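Local coordinates for protein with a SET domain within carboxy region (Cryptosporidium parvum, PDB 4LDG) that probably methylates histone H4, through the SET domain in this carboxy-terminal part of a longer protein, at residues K30-R36 and Y109-H113. Numbering follows the deposited sequence.
Sequences KIPYFER and YKVIH
The last turns of helix 15-36, kinked at Pro32 and Tyr33, pack on the short antiparallel hairpin that pairs strand 105-106 with 111-112 and carries a G1 beta bulge, where Lys110 and Val111 face Asp106. Lys110 takes the positive phi (59/54) of that bulge. Of the CA atoms, those of Lys30 and Tyr109 lie nearest across the segments, 5.8 Å apart. Tyr109, Tyr33 and Lys30 bury the most surface, and the two tyrosines form an aromatic cluster with His113. Tyr109 (chi1 m) lies against the helix, its ring face covered by Tyr33 CB, 3.8 Å from the centroid, a CH-pi contact; Pro32 CB approaches Tyr109 CE1 to 4.1 Å. Tyr33 (chi1 t) points its ring past Val111 to His113. Val111 CG2 makes a CH-pi contact over one face of the Tyr33 ring, 3.6 Å from its centroid, while the two tyrosine planes meet obliquely at 37°. Lys30 (m, then t throughout) runs extended, with CE 3.4 Å from Tyr109 O and CD 3.9 Å from Val111 CG1; its NZ forms a salt bridge with Asp26 and, through a water, reaches Lys110 O. Arg36 NH2 gives a weak hydrogen bond to Tyr109 OH (2.5 Å). Tyr33 OH is hydrogen-bonded to His113 ND1 at 2.8 Å.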
loop_
_atom_site.group_PDB
_atom_site.type_symbol
_atom_site.label_atom_id
_atom_site.label_comp_id
_atom_site.label_asym_id
_atom_site.label_seq_id
_atom_site.Cartn_x
_atom_site.Cartn_y
_atom_site.Cartn_z
ATOM N N LYS A 30 8.494 -8.051 12.743
ATOM C CA LYS A 30 9.273 -8.564 11.609
ATOM C C LYS A 30 10.797 -8.566 11.855
ATOM O O LYS A 30 11.559 -9.100 11.037
ATOM C CB LYS A 30 8.940 -7.741 10.362
ATOM C CG LYS A 30 7.502 -7.935 9.866
ATOM C CD LYS A 30 7.066 -6.834 8.913
ATOM C CE LYS A 30 5.684 -7.112 8.333
ATOM N NZ LYS A 30 5.333 -6.179 7.214
ATOM N N ILE A 31 11.237 -7.979 12.970
ATOM C CA ILE A 31 12.675 -7.899 13.280
ATOM C C ILE A 31 13.379 -9.265 13.284
ATOM O O ILE A 31 14.416 -9.399 12.637
ATOM C CB ILE A 31 12.959 -7.086 14.580
ATOM C CG1 ILE A 31 12.653 -5.598 14.307
ATOM C CG2 ILE A 31 14.408 -7.258 15.042
ATOM C CD1 ILE A 31 13.101 -4.611 15.367
ATOM N N PRO A 32 12.814 -10.278 13.979
ATOM C CA PRO A 32 13.447 -11.599 13.963
ATOM C C PRO A 32 13.665 -12.139 12.539
ATOM O O PRO A 32 14.695 -12.764 12.264
ATOM C CB PRO A 32 12.441 -12.481 14.718
ATOM C CG PRO A 32 11.597 -11.537 15.503
ATOM C CD PRO A 32 11.498 -10.323 14.637
ATOM N N TYR A 33 12.703 -11.894 11.648
ATOM C CA TYR A 33 12.852 -12.272 10.246
ATOM C C TYR A 33 13.920 -11.427 9.542
ATOM O O TYR A 33 14.723 -11.969 8.794
ATOM C CB TYR A 33 11.505 -12.221 9.496
ATOM C CG TYR A 33 11.650 -12.293 7.990
ATOM C CD1 TYR A 33 11.624 -13.511 7.315
ATOM C CD2 TYR A 33 11.841 -11.138 7.239
ATOM C CE1 TYR A 33 11.777 -13.573 5.940
ATOM C CE2 TYR A 33 12.000 -11.190 5.868
ATOM C CZ TYR A 33 11.965 -12.404 5.219
ATOM O OH TYR A 33 12.118 -12.441 3.851
ATOM N N PHE A 34 13.943 -10.114 9.772
ATOM C CA PHE A 34 15.004 -9.259 9.181
ATOM C C PHE A 34 16.397 -9.691 9.652
ATOM O O PHE A 34 17.341 -9.771 8.863
ATOM C CB PHE A 34 14.786 -7.763 9.486
ATOM C CG PHE A 34 13.519 -7.182 8.883
ATOM C CD1 PHE A 34 13.103 -7.529 7.603
ATOM C CD2 PHE A 34 12.746 -6.279 9.603
ATOM C CE1 PHE A 34 11.927 -7.012 7.067
ATOM C CE2 PHE A 34 11.577 -5.758 9.073
ATOM C CZ PHE A 34 11.165 -6.117 7.801
ATOM N N GLU A 35 16.522 -9.987 10.939
ATOM C CA GLU A 35 17.823 -10.357 11.497
ATOM C C GLU A 35 18.296 -11.706 10.976
ATOM O O GLU A 35 19.425 -11.820 10.532
ATOM C CB GLU A 35 17.802 -10.315 13.024
ATOM C CG GLU A 35 18.111 -8.918 13.545
ATOM C CD GLU A 35 18.017 -8.787 15.055
ATOM O OE1 GLU A 35 17.685 -9.788 15.739
ATOM O OE2 GLU A 35 18.269 -7.662 15.552
ATOM N N ARG A 36 17.422 -12.708 10.979
ATOM C CA ARG A 36 17.751 -13.998 10.362
ATOM C C ARG A 36 18.198 -13.883 8.912
ATOM O O ARG A 36 19.054 -14.644 8.484
ATOM C CB ARG A 36 16.584 -14.975 10.442
ATOM C CG ARG A 36 16.689 -15.926 11.617
ATOM C CD ARG A 36 15.565 -16.943 11.618
ATOM N NE ARG A 36 14.262 -16.292 11.759
ATOM C CZ ARG A 36 13.260 -16.733 12.519
ATOM N NH1 ARG A 36 13.369 -17.847 13.243
ATOM N NH2 ARG A 36 12.128 -16.039 12.553
ATOM N N TYR A 109 5.574 -14.090 9.201
ATOM C CA TYR A 109 5.888 -12.678 9.406
ATOM C C TYR A 109 5.150 -11.692 8.485
ATOM O O TYR A 109 5.232 -10.489 8.691
ATOM C CB TYR A 109 7.406 -12.487 9.323
ATOM C CG TYR A 109 8.133 -13.197 10.455
ATOM C CD1 TYR A 109 8.287 -12.582 11.679
ATOM C CD2 TYR A 109 8.639 -14.484 10.302
ATOM C CE1 TYR A 109 8.917 -13.217 12.731
ATOM C CE2 TYR A 109 9.278 -15.130 11.346
ATOM C CZ TYR A 109 9.408 -14.487 12.560
ATOM O OH TYR A 109 10.040 -15.089 13.614
ATOM N N LYS A 110 4.428 -12.205 7.489
ATOM C CA LYS A 110 3.687 -11.408 6.497
ATOM C C LYS A 110 4.622 -10.473 5.716
ATOM O O LYS A 110 4.437 -9.252 5.681
ATOM C CB LYS A 110 2.539 -10.635 7.163
ATOM C CG LYS A 110 1.634 -11.479 8.067
ATOM C CD LYS A 110 0.327 -11.909 7.406
ATOM C CE LYS A 110 -0.848 -11.895 8.394
ATOM N NZ LYS A 110 -1.206 -10.501 8.823
ATOM N N VAL A 111 5.658 -11.066 5.128
ATOM C CA VAL A 111 6.604 -10.348 4.310
ATOM C C VAL A 111 6.725 -11.035 2.992
ATOM O O VAL A 111 6.516 -12.247 2.882
ATOM C CB VAL A 111 8.021 -10.269 4.912
ATOM C CG1 VAL A 111 8.026 -9.353 6.116
ATOM C CG2 VAL A 111 8.542 -11.648 5.292
ATOM N N ILE A 112 7.090 -10.246 1.996
ATOM C CA ILE A 112 7.406 -10.752 0.689
ATOM C C ILE A 112 8.876 -11.156 0.766
ATOM O O ILE A 112 9.758 -10.301 0.820
ATOM C CB ILE A 112 7.157 -9.726 -0.410
ATOM C CG1 ILE A 112 5.705 -9.307 -0.410
ATOM C CG2 ILE A 112 7.485 -10.329 -1.778
ATOM C CD1 ILE A 112 5.406 -8.275 -1.501
ATOM N N HIS A 113 9.098 -12.471 0.794
ATOM C CA HIS A 113 10.401 -13.065 1.050
ATOM C C HIS A 113 11.254 -13.158 -0.208
ATOM O O HIS A 113 12.462 -12.980 -0.124
ATOM C CB HIS A 113 10.189 -14.459 1.651
ATOM C CG HIS A 113 11.435 -15.258 1.809
ATOM N ND1 HIS A 113 12.421 -14.929 2.716
ATOM C CD2 HIS A 113 11.846 -16.392 1.199
ATOM C CE1 HIS A 113 13.398 -15.809 2.637
ATOM N NE2 HIS A 113 13.076 -16.704 1.723
HETATM O O HOH W 1 2.766 -7.267 6.157
#